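Side-chain contacts in alternansucrase (Leuconostoc mesenteroides, PDB 6HVG), which is a large multidomain enzyme of glycosyl hydrolase family 70, with a TIM-barrel domain, a bound calcium ion and repeats of the choline-binding type: residues N595-L600 against D636-L641; G604-N609 against A1205-E1210; L655-D660 against S1081-P1086. One frame throughout, in Å; residues are numbered along the deposited sequence.

Followed from the N terminus, the chain reaches these contacts at helix 587-601 and continues into helix 603-608, which begin contacts 1 and 2. Contact 1 closes first, when helix 629-642 comes back beside helix 587-601. Contact 3 opens soon after at 655-660 and closes more than 400 residues later at 1081-1086, joining two non-neighbouring strands of the parallel barrel. Contact 2 closes last, at 1205-1210, so its long loop crosses that of contact 1 and encloses the whole of contact 3. Contacts 1 and 2 touch through Asn595 and Tyr599 against 1207-1210, and contact 1 reaches contact 3 where Phe638 packs on Ser656.

Contact 1. Residues N595-L600 against D636-L641; sequences NWLHYL and DYFKAL
His598 and Tyr637 mark the nearest backbone approach of two helical segments, 595-600 and 636-641, with their CA atoms 8.5 Å apart. The segment axes come no closer than 11.7 Å and cross at -50°, a wide spacing that is bridged by long side chains. Tyr637 does most of the bridging. Its CG lies anti to the backbone N (chi1 174°), which sends the phenol across the gap to the other helix, where ND1 of His598 and OH of Tyr637 form a hydrogen bond of 2.7 Å. ND1 sits at the edge of the phenol ring, near its plane, while OH comes to the imidazole obliquely. The two rings meet rim to rim, with planes at 84° and centroids 5.9 Å apart, and neither covers the other's face.

Both helices belong to the outer layer of the TIM barrel. Helix 629-642 lies in the crossover between the parallel strands 617-620 and 657-658, a beta-alpha-beta unit, and helix 587-601 precedes the first of these strands in the chain. Beside the polar pair the contact is apolar. Leu597 and Tyr637 pass alongside each other in opposite directions, CD2 of Leu597 lying 3.9 Å from CD2 of Tyr637. The other methyl of the same leucine, CD1, approaches the rim of Phe638 close to the ring plane, 4.3 Å from CE1. One branched side chain thus serves two successive aromatic residues, and it also packs on Trp1156 of strand 1151-1156. Phe638 CD1 in turn lies in the plane of the Tyr637 ring, at its edge. The side chain of His598 also touches Leu1215 of helix 1212-1218, and Tyr637 leans on Leu594, one helical turn before His598.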
loop_
_atom_site.group_PDB
_atom_site.type_symbol
_atom_site.label_atom_id
_atom_site.label_comp_id
_atom_site.label_asym_id
_atom_site.label_seq_id
_atom_site.Cartn_x
_atom_site.Cartn_y
_atom_site.Cartn_z
ATOM N N ASN A 595 6.740 29.028 8.332
ATOM C CA ASN A 595 7.962 29.232 9.124
ATOM C C ASN A 595 9.042 28.261 8.670
ATOM O O ASN A 595 10.179 28.664 8.427
ATOM C CB ASN A 595 7.687 29.041 10.621
ATOM C CG ASN A 595 8.752 29.678 11.514
ATOM O OD1 ASN A 595 8.816 30.905 11.634
ATOM N ND2 ASN A 595 9.589 28.853 12.141
ATOM N N TRP A 596 8.655 26.990 8.525
ATOM C CA TRP A 596 9.557 25.948 8.053
ATOM C C TRP A 596 10.051 26.249 6.664
ATOM O O TRP A 596 11.234 26.074 6.367
ATOM C CB TRP A 596 8.842 24.610 8.064
ATOM C CG TRP A 596 9.714 23.401 7.845
ATOM C CD1 TRP A 596 10.998 23.234 8.238
ATOM C CD2 TRP A 596 9.317 22.172 7.250
ATOM N NE1 TRP A 596 11.438 21.982 7.898
ATOM C CE2 TRP A 596 10.415 21.314 7.290
ATOM C CE3 TRP A 596 8.140 21.727 6.659
ATOM C CZ2 TRP A 596 10.375 20.022 6.777
ATOM C CZ3 TRP A 596 8.101 20.438 6.138
ATOM C CH2 TRP A 596 9.205 19.601 6.220
ATOM N N LEU A 597 9.143 26.709 5.814
ATOM C CA LEU A 597 9.483 27.074 4.435
ATOM C C LEU A 597 10.472 28.211 4.391
ATOM O O LEU A 597 11.395 28.188 3.599
ATOM C CB LEU A 597 8.240 27.467 3.661
ATOM C CG LEU A 597 8.446 27.923 2.226
ATOM C CD1 LEU A 597 9.090 26.830 1.380
ATOM C CD2 LEU A 597 7.108 28.354 1.654
ATOM N N HIS A 598 10.282 29.211 5.233
ATOM C CA HIS A 598 11.233 30.314 5.320
ATOM C C HIS A 598 12.566 29.770 5.757
ATOM O O HIS A 598 13.598 30.111 5.178
ATOM C CB HIS A 598 10.748 31.354 6.311
ATOM C CG HIS A 598 11.673 32.516 6.476
ATOM N ND1 HIS A 598 11.618 33.632 5.667
ATOM C CD2 HIS A 598 12.634 32.759 7.395
ATOM C CE1 HIS A 598 12.522 34.505 6.068
ATOM N NE2 HIS A 598 13.150 34.001 7.117
ATOM N N TYR A 599 12.543 28.906 6.768
ATOM C CA TYR A 599 13.761 28.321 7.323
ATOM C C TYR A 599 14.580 27.593 6.260
ATOM O O TYR A 599 15.809 27.688 6.256
ATOM C CB TYR A 599 13.407 27.386 8.466
ATOM C CG TYR A 599 14.525 26.544 9.023
ATOM C CD1 TYR A 599 15.360 27.031 10.001
ATOM C CD2 TYR A 599 14.706 25.237 8.611
ATOM C CE1 TYR A 599 16.346 26.237 10.562
ATOM C CE2 TYR A 599 15.682 24.434 9.165
ATOM C CZ TYR A 599 16.496 24.937 10.139
ATOM O OH TYR A 599 17.490 24.157 10.696
ATOM N N LEU A 600 13.911 26.897 5.349
ATOM C CA LEU A 600 14.620 26.172 4.290
ATOM C C LEU A 600 15.179 27.128 3.240
ATOM O O LEU A 600 16.320 26.970 2.809
ATOM C CB LEU A 600 13.713 25.122 3.636
ATOM C CG LEU A 600 13.265 23.982 4.558
ATOM C CD1 LEU A 600 12.070 23.255 3.990
ATOM C CD2 LEU A 600 14.390 22.991 4.851
ATOM N N ASP A 636 2.568 32.496 -2.712
ATOM C CA ASP A 636 2.511 33.890 -2.277
ATOM C C ASP A 636 3.767 34.343 -1.532
ATOM O O ASP A 636 4.153 35.503 -1.636
ATOM C CB ASP A 636 1.253 34.114 -1.426
ATOM C CG ASP A 636 -0.026 33.970 -2.242
ATOM O OD1 ASP A 636 0.074 33.695 -3.458
ATOM O OD2 ASP A 636 -1.128 34.132 -1.670
ATOM N N TYR A 637 4.379 33.426 -0.789
ATOM C CA TYR A 637 5.640 33.672 -0.090
ATOM C C TYR A 637 6.742 33.987 -1.092
ATOM O O TYR A 637 7.431 34.990 -0.978
ATOM C CB TYR A 637 6.029 32.450 0.762
ATOM C CG TYR A 637 7.391 32.557 1.394
ATOM C CD1 TYR A 637 7.592 33.303 2.564
ATOM C CD2 TYR A 637 8.493 31.951 0.811
ATOM C CE1 TYR A 637 8.852 33.422 3.124
ATOM C CE2 TYR A 637 9.753 32.066 1.375
ATOM C CZ TYR A 637 9.916 32.806 2.523
ATOM O OH TYR A 637 11.149 32.922 3.078
ATOM N N PHE A 638 6.872 33.140 -2.102
ATOM C CA PHE A 638 7.832 33.371 -3.176
ATOM C C PHE A 638 7.566 34.672 -3.955
ATOM O O PHE A 638 8.511 35.342 -4.384
ATOM C CB PHE A 638 7.854 32.193 -4.146
ATOM C CG PHE A 638 8.703 31.039 -3.685
ATOM C CD1 PHE A 638 8.345 30.291 -2.583
ATOM C CD2 PHE A 638 9.823 30.665 -4.396
ATOM C CE1 PHE A 638 9.097 29.217 -2.174
ATOM C CE2 PHE A 638 10.601 29.599 -3.973
ATOM C CZ PHE A 638 10.239 28.884 -2.854
ATOM N N LYS A 639 6.297 35.029 -4.129
ATOM C CA LYS A 639 5.940 36.281 -4.780
ATOM C C LYS A 639 6.424 37.461 -3.945
ATOM O O LYS A 639 7.071 38.377 -4.469
ATOM C CB LYS A 639 4.434 36.372 -5.005
ATOM C CG LYS A 639 3.913 35.516 -6.146
ATOM C CD LYS A 639 2.386 35.354 -6.117
ATOM C CE LYS A 639 1.906 34.608 -7.356
ATOM N NZ LYS A 639 0.551 34.019 -7.252
ATOM N N ALA A 640 6.126 37.431 -2.650
ATOM C CA ALA A 640 6.465 38.520 -1.759
ATOM C C ALA A 640 7.962 38.730 -1.625
ATOM O O ALA A 640 8.428 39.868 -1.691
ATOM C CB ALA A 640 5.853 38.269 -0.389
ATOM N N LEU A 641 8.717 37.647 -1.444
ATOM C CA LEU A 641 10.159 37.744 -1.182
ATOM C C LEU A 641 11.063 37.806 -2.405
ATOM O O LEU A 641 12.165 38.341 -2.312
ATOM C CB LEU A 641 10.637 36.588 -0.313
ATOM C CG LEU A 641 10.726 36.902 1.175
ATOM C CD1 LEU A 641 9.355 36.770 1.827
ATOM C CD2 LEU A 641 11.752 35.966 1.803
#

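Contact 2. Residues G604-N609 against A1205-E1210; sequences GSITGN and AKYGGE
The phenol ring of Tyr1207 receives Ile606 and Thr607 obliquely, while CD of its own neighbour Lys1206 lies over one face, 3.9 Å above the plane and displaced toward the rim. The ring of Tyr599 also meets it, with planes inclined at about 45°. Tyr1207 is the last residue of the short helix 1203-1207 and the first of a type II beta turn that runs to Glu1210; Gly1209, at the third position, has the positive phi (58°) that this turn requires there and that glycine adopts readily. The ring packs on helix 603-608, the short helix that follows helix 587-601 in the chain, at the surface of the TIM-barrel domain.

The contact is small, burying 98 Å² in all, and is made by two methyl groups. CG2 of Ile606 lies anti to the backbone N, and this branch reaches CE1 of Tyr1207 at 3.9 Å as the two side chains slide past each other in opposite directions. Thr607 instead crosses the tyrosine at about a right angle. Its chi1 of 52° sets OG1 between the backbone N and the carbonyl carbon, where the hydroxyl bonds back to the carbonyl O of Phe603 in the preceding turn. The methyl is thereby presented to the tyrosine. The turn has further ties to the long helix before 603-608: N of Gly1209 bonds to OE1 of Glu592, and O of Tyr1207 makes a weak bond to ND2 of Asn595. At the outer end of the phenol, CG2 of Thr607 stands 3.9 Å from OH of Tyr1207.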
loop_
_atom_site.group_PDB
_atom_site.type_symbol
_atom_site.label_atom_id
_atom_site.label_comp_id
_atom_site.label_asym_id
_atom_site.label_seq_id
_atom_site.Cartn_x
_atom_site.Cartn_y
_atom_site.Cartn_z
ATOM N N GLY A 604 20.938 28.652 4.951
ATOM C CA GLY A 604 22.318 29.130 5.090
ATOM C C GLY A 604 22.495 30.396 5.915
ATOM O O GLY A 604 23.405 30.480 6.726
ATOM N N SER A 605 21.630 31.385 5.697
ATOM C CA SER A 605 21.666 32.645 6.441
ATOM C C SER A 605 21.472 32.427 7.942
ATOM O O SER A 605 22.177 33.019 8.759
ATOM C CB SER A 605 20.587 33.601 5.934
ATOM O OG SER A 605 20.688 33.819 4.538
ATOM N N ILE A 606 20.515 31.568 8.286
ATOM C CA ILE A 606 20.120 31.328 9.669
ATOM C C ILE A 606 21.103 30.441 10.419
ATOM O O ILE A 606 21.463 30.738 11.548
ATOM C CB ILE A 606 18.726 30.686 9.706
ATOM C CG1 ILE A 606 17.692 31.697 9.210
ATOM C CG2 ILE A 606 18.372 30.209 11.104
ATOM C CD1 ILE A 606 16.415 31.076 8.699
ATOM N N THR A 607 21.546 29.361 9.783
ATOM C CA THR A 607 22.389 28.356 10.443
ATOM C C THR A 607 23.905 28.575 10.285
ATOM O O THR A 607 24.677 28.094 11.110
ATOM C CB THR A 607 22.029 26.943 9.953
ATOM O OG1 THR A 607 22.037 26.899 8.523
ATOM C CG2 THR A 607 20.634 26.580 10.421
ATOM N N GLY A 608 24.331 29.298 9.247
ATOM C CA GLY A 608 25.754 29.583 9.032
ATOM C C GLY A 608 26.129 31.003 8.648
ATOM O O GLY A 608 27.266 31.231 8.253
ATOM N N ASN A 609 25.209 31.953 8.811
ATOM C CA ASN A 609 25.421 33.319 8.324
ATOM C C ASN A 609 26.135 33.310 6.963
ATOM O O ASN A 609 27.052 34.113 6.718
ATOM C CB ASN A 609 26.189 34.194 9.316
ATOM C CG ASN A 609 25.977 35.708 9.056
ATOM O OD1 ASN A 609 24.892 36.146 8.670
ATOM N ND2 ASN A 609 27.022 36.503 9.261
ATOM N N ALA A 1205 11.667 22.884 18.609
ATOM C CA ALA A 1205 11.472 23.800 19.731
ATOM C C ALA A 1205 12.318 25.049 19.577
ATOM O O ALA A 1205 11.864 26.144 19.882
ATOM C CB ALA A 1205 11.776 23.098 21.043
ATOM N N LYS A 1206 13.550 24.892 19.106
ATOM C CA LYS A 1206 14.426 26.045 18.884
ATOM C C LYS A 1206 13.859 26.979 17.823
ATOM O O LYS A 1206 13.615 28.142 18.093
ATOM C CB LYS A 1206 15.827 25.601 18.465
ATOM C CG LYS A 1206 16.842 26.721 18.559
ATOM C CD LYS A 1206 18.156 26.316 17.929
ATOM C CE LYS A 1206 19.181 27.430 18.016
ATOM N NZ LYS A 1206 20.520 26.840 17.776
ATOM N N TYR A 1207 13.618 26.441 16.630
ATOM C CA TYR A 1207 13.262 27.241 15.461
ATOM C C TYR A 1207 11.753 27.382 15.163
ATOM O O TYR A 1207 11.367 28.172 14.319
ATOM C CB TYR A 1207 13.977 26.688 14.209
ATOM C CG TYR A 1207 15.482 26.886 14.192
ATOM C CD1 TYR A 1207 16.047 28.146 14.375
ATOM C CD2 TYR A 1207 16.337 25.821 13.975
ATOM C CE1 TYR A 1207 17.422 28.326 14.361
ATOM C CE2 TYR A 1207 17.712 25.997 13.946
ATOM C CZ TYR A 1207 18.249 27.246 14.140
ATOM O OH TYR A 1207 19.605 27.412 14.094
ATOM N N GLY A 1208 10.900 26.623 15.836
ATOM C CA GLY A 1208 9.452 26.689 15.587
ATOM C C GLY A 1208 8.907 28.095 15.747
ATOM O O GLY A 1208 9.192 28.750 16.718
ATOM N N GLY A 1209 8.150 28.561 14.758
ATOM C CA GLY A 1209 7.541 29.897 14.762
ATOM C C GLY A 1209 8.415 31.148 14.889
ATOM O O GLY A 1209 7.900 32.265 14.894
ATOM N N GLU A 1210 9.733 30.986 14.965
ATOM C CA GLU A 1210 10.646 32.102 15.263
ATOM C C GLU A 1210 10.724 33.199 14.201
ATOM O O GLU A 1210 11.023 34.335 14.519
ATOM C CB GLU A 1210 12.063 31.557 15.516
ATOM C CG GLU A 1210 12.213 30.770 16.819
ATOM C CD GLU A 1210 12.166 31.639 18.059
ATOM O OE1 GLU A 1210 12.964 32.596 18.152
ATOM O OE2 GLU A 1210 11.321 31.360 18.930
#

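Contact 3. Residues L655-D660 against S1081-P1086; sequences LSILED and SFELAP
Leu655 and Ser1081 bring the backbones of 655-660 and 1081-1086 to their nearest approach, 7.2 Å between CA atoms, a spacing too wide for direct pairing of strands. The span is closed by side chains and one water. CD1 of Leu655 lies 3.9 Å from CB of Ser1081, so the leucine meets the serine on its carbon and not on its hydroxyl. That hydroxyl is engaged by the water, which accepts from OG of Ser1081 at 2.8 Å. The same water donates to O of Leu655, also at 2.8 Å, and so links the serine side chain to the other backbone within a buried setting.

Strands 657-658 and 1081-1083 both belong to the parallel eight-stranded barrel of the TIM-barrel domain, with 617-620 and 1151-1156 standing between them. Their contact is therefore made through the barrel interior. Gln1151 and Ile1153 of the intervening strand pack against Ser1081, and Ile1153 against Glu1083 as well.

Two residues further along each segment, Ile657 and Glu1083 make the second meeting. The isoleucine has CG1 between its backbone N and carbonyl carbon (chi1 66°), and the chain runs on extended, so that CD1 arrives at the carboxylate. The two side chains cross at about a right angle, CD1 of Ile657 being 3.3 Å from OE1 and 4.0 Å from CD of Glu1083. The glutamate chain is extended beyond CG, which carries its acid group into the barrel, and OE1 forms a salt bridge with NH1 of Arg823 on strand 821-825. That charged partner would probably favour the ionised carboxylate, with the isoleucine methyl as an apolar neighbour of the same oxygen.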
loop_
_atom_site.group_PDB
_atom_site.type_symbol
_atom_site.label_atom_id
_atom_site.label_comp_id
_atom_site.label_asym_id
_atom_site.label_seq_id
_atom_site.Cartn_x
_atom_site.Cartn_y
_atom_site.Cartn_z
ATOM N N LEU A 655 13.167 27.896 -9.406
ATOM C CA LEU A 655 12.460 26.726 -9.941
ATOM C C LEU A 655 11.887 25.869 -8.828
ATOM O O LEU A 655 12.615 25.475 -7.944
ATOM C CB LEU A 655 13.388 25.848 -10.781
ATOM C CG LEU A 655 13.523 26.209 -12.245
ATOM C CD1 LEU A 655 14.652 25.391 -12.849
ATOM C CD2 LEU A 655 12.213 25.961 -12.985
ATOM N N SER A 656 10.581 25.596 -8.916
ATOM C CA SER A 656 9.816 24.842 -7.911
ATOM C C SER A 656 8.858 23.843 -8.559
ATOM O O SER A 656 8.162 24.182 -9.526
ATOM C CB SER A 656 8.987 25.798 -7.041
ATOM O OG SER A 656 9.828 26.548 -6.194
ATOM N N ILE A 657 8.806 22.625 -8.019
ATOM C CA ILE A 657 8.008 21.551 -8.606
ATOM C C ILE A 657 7.013 20.990 -7.602
ATOM O O ILE A 657 7.184 21.130 -6.388
ATOM C CB ILE A 657 8.894 20.417 -9.184
ATOM C CG1 ILE A 657 9.666 19.697 -8.071
ATOM C CG2 ILE A 657 9.832 20.991 -10.233
ATOM C CD1 ILE A 657 10.587 18.585 -8.566
ATOM N N LEU A 658 5.964 20.365 -8.122
ATOM C CA LEU A 658 4.930 19.713 -7.325
ATOM C C LEU A 658 4.940 18.219 -7.614
ATOM O O LEU A 658 5.019 17.812 -8.770
ATOM C CB LEU A 658 3.547 20.214 -7.728
ATOM C CG LEU A 658 3.206 21.670 -7.507
ATOM C CD1 LEU A 658 1.923 22.014 -8.227
ATOM C CD2 LEU A 658 3.128 21.975 -6.009
ATOM N N GLU A 659 4.817 17.400 -6.569
ATOM C CA GLU A 659 4.431 15.987 -6.693
ATOM C C GLU A 659 2.904 15.952 -6.660
ATOM O O GLU A 659 2.317 15.856 -5.585
ATOM C CB GLU A 659 4.989 15.160 -5.546
ATOM C CG GLU A 659 4.923 13.647 -5.748
ATOM C CD GLU A 659 4.787 12.825 -4.448
ATOM O OE1 GLU A 659 4.933 13.357 -3.332
ATOM O OE2 GLU A 659 4.517 11.609 -4.532
ATOM N N ASP A 660 2.278 16.079 -7.843
ATOM C CA ASP A 660 0.830 16.199 -7.978
ATOM C C ASP A 660 0.270 15.140 -8.936
ATOM O O ASP A 660 0.150 15.379 -10.122
ATOM C CB ASP A 660 0.463 17.606 -8.435
ATOM C CG ASP A 660 0.970 17.938 -9.842
ATOM O OD1 ASP A 660 2.059 17.429 -10.243
ATOM O OD2 ASP A 660 0.276 18.731 -10.542
ATOM N N SER A 1081 19.006 23.240 -12.088
ATOM C CA SER A 1081 18.582 23.032 -10.689
ATOM C C SER A 1081 18.824 21.611 -10.174
ATOM O O SER A 1081 18.529 20.637 -10.848
ATOM C CB SER A 1081 17.116 23.378 -10.513
ATOM O OG SER A 1081 16.809 23.469 -9.129
ATOM N N PHE A 1082 19.362 21.510 -8.965
ATOM C CA PHE A 1082 19.710 20.242 -8.349
ATOM C C PHE A 1082 18.684 19.914 -7.275
ATOM O O PHE A 1082 18.587 20.608 -6.259
ATOM C CB PHE A 1082 21.087 20.319 -7.716
ATOM C CG PHE A 1082 21.747 18.969 -7.527
ATOM C CD1 PHE A 1082 21.353 18.124 -6.500
ATOM C CD2 PHE A 1082 22.766 18.555 -8.370
ATOM C CE1 PHE A 1082 21.957 16.900 -6.337
ATOM C CE2 PHE A 1082 23.379 17.335 -8.203
ATOM C CZ PHE A 1082 22.980 16.508 -7.187
ATOM N N GLU A 1083 17.892 18.879 -7.511
ATOM C CA GLU A 1083 16.909 18.446 -6.525
ATOM C C GLU A 1083 17.611 17.513 -5.582
ATOM O O GLU A 1083 17.952 16.389 -5.945
ATOM C CB GLU A 1083 15.711 17.758 -7.186
ATOM C CG GLU A 1083 14.533 17.561 -6.261
ATOM C CD GLU A 1083 13.539 16.531 -6.778
ATOM O OE1 GLU A 1083 13.199 16.572 -7.984
ATOM O OE2 GLU A 1083 13.107 15.662 -5.973
ATOM N N LEU A 1084 17.859 18.008 -4.369
ATOM C CA LEU A 1084 18.512 17.238 -3.300
ATOM C C LEU A 1084 17.469 16.456 -2.526
ATOM O O LEU A 1084 16.343 16.907 -2.374
ATOM C CB LEU A 1084 19.237 18.175 -2.329
ATOM C CG LEU A 1084 20.463 18.905 -2.865
ATOM C CD1 LEU A 1084 20.540 20.305 -2.330
ATOM C CD2 LEU A 1084 21.741 18.163 -2.534
ATOM N N ALA A 1085 17.871 15.313 -1.994
ATOM C CA ALA A 1085 17.022 14.532 -1.114
ATOM C C ALA A 1085 16.556 15.383 0.072
ATOM O O ALA A 1085 17.152 16.430 0.359
ATOM C CB ALA A 1085 17.771 13.322 -0.608
ATOM N N PRO A 1086 15.465 14.959 0.740
ATOM C CA PRO A 1086 15.037 15.629 1.962
ATOM C C PRO A 1086 16.078 15.441 3.042
ATOM O O PRO A 1086 16.487 14.305 3.320
ATOM C CB PRO A 1086 13.752 14.901 2.335
ATOM C CG PRO A 1086 13.875 13.565 1.672
ATOM C CD PRO A 1086 14.549 13.872 0.374
HETATM O O HOH W 1 15.380 25.461 -7.734
#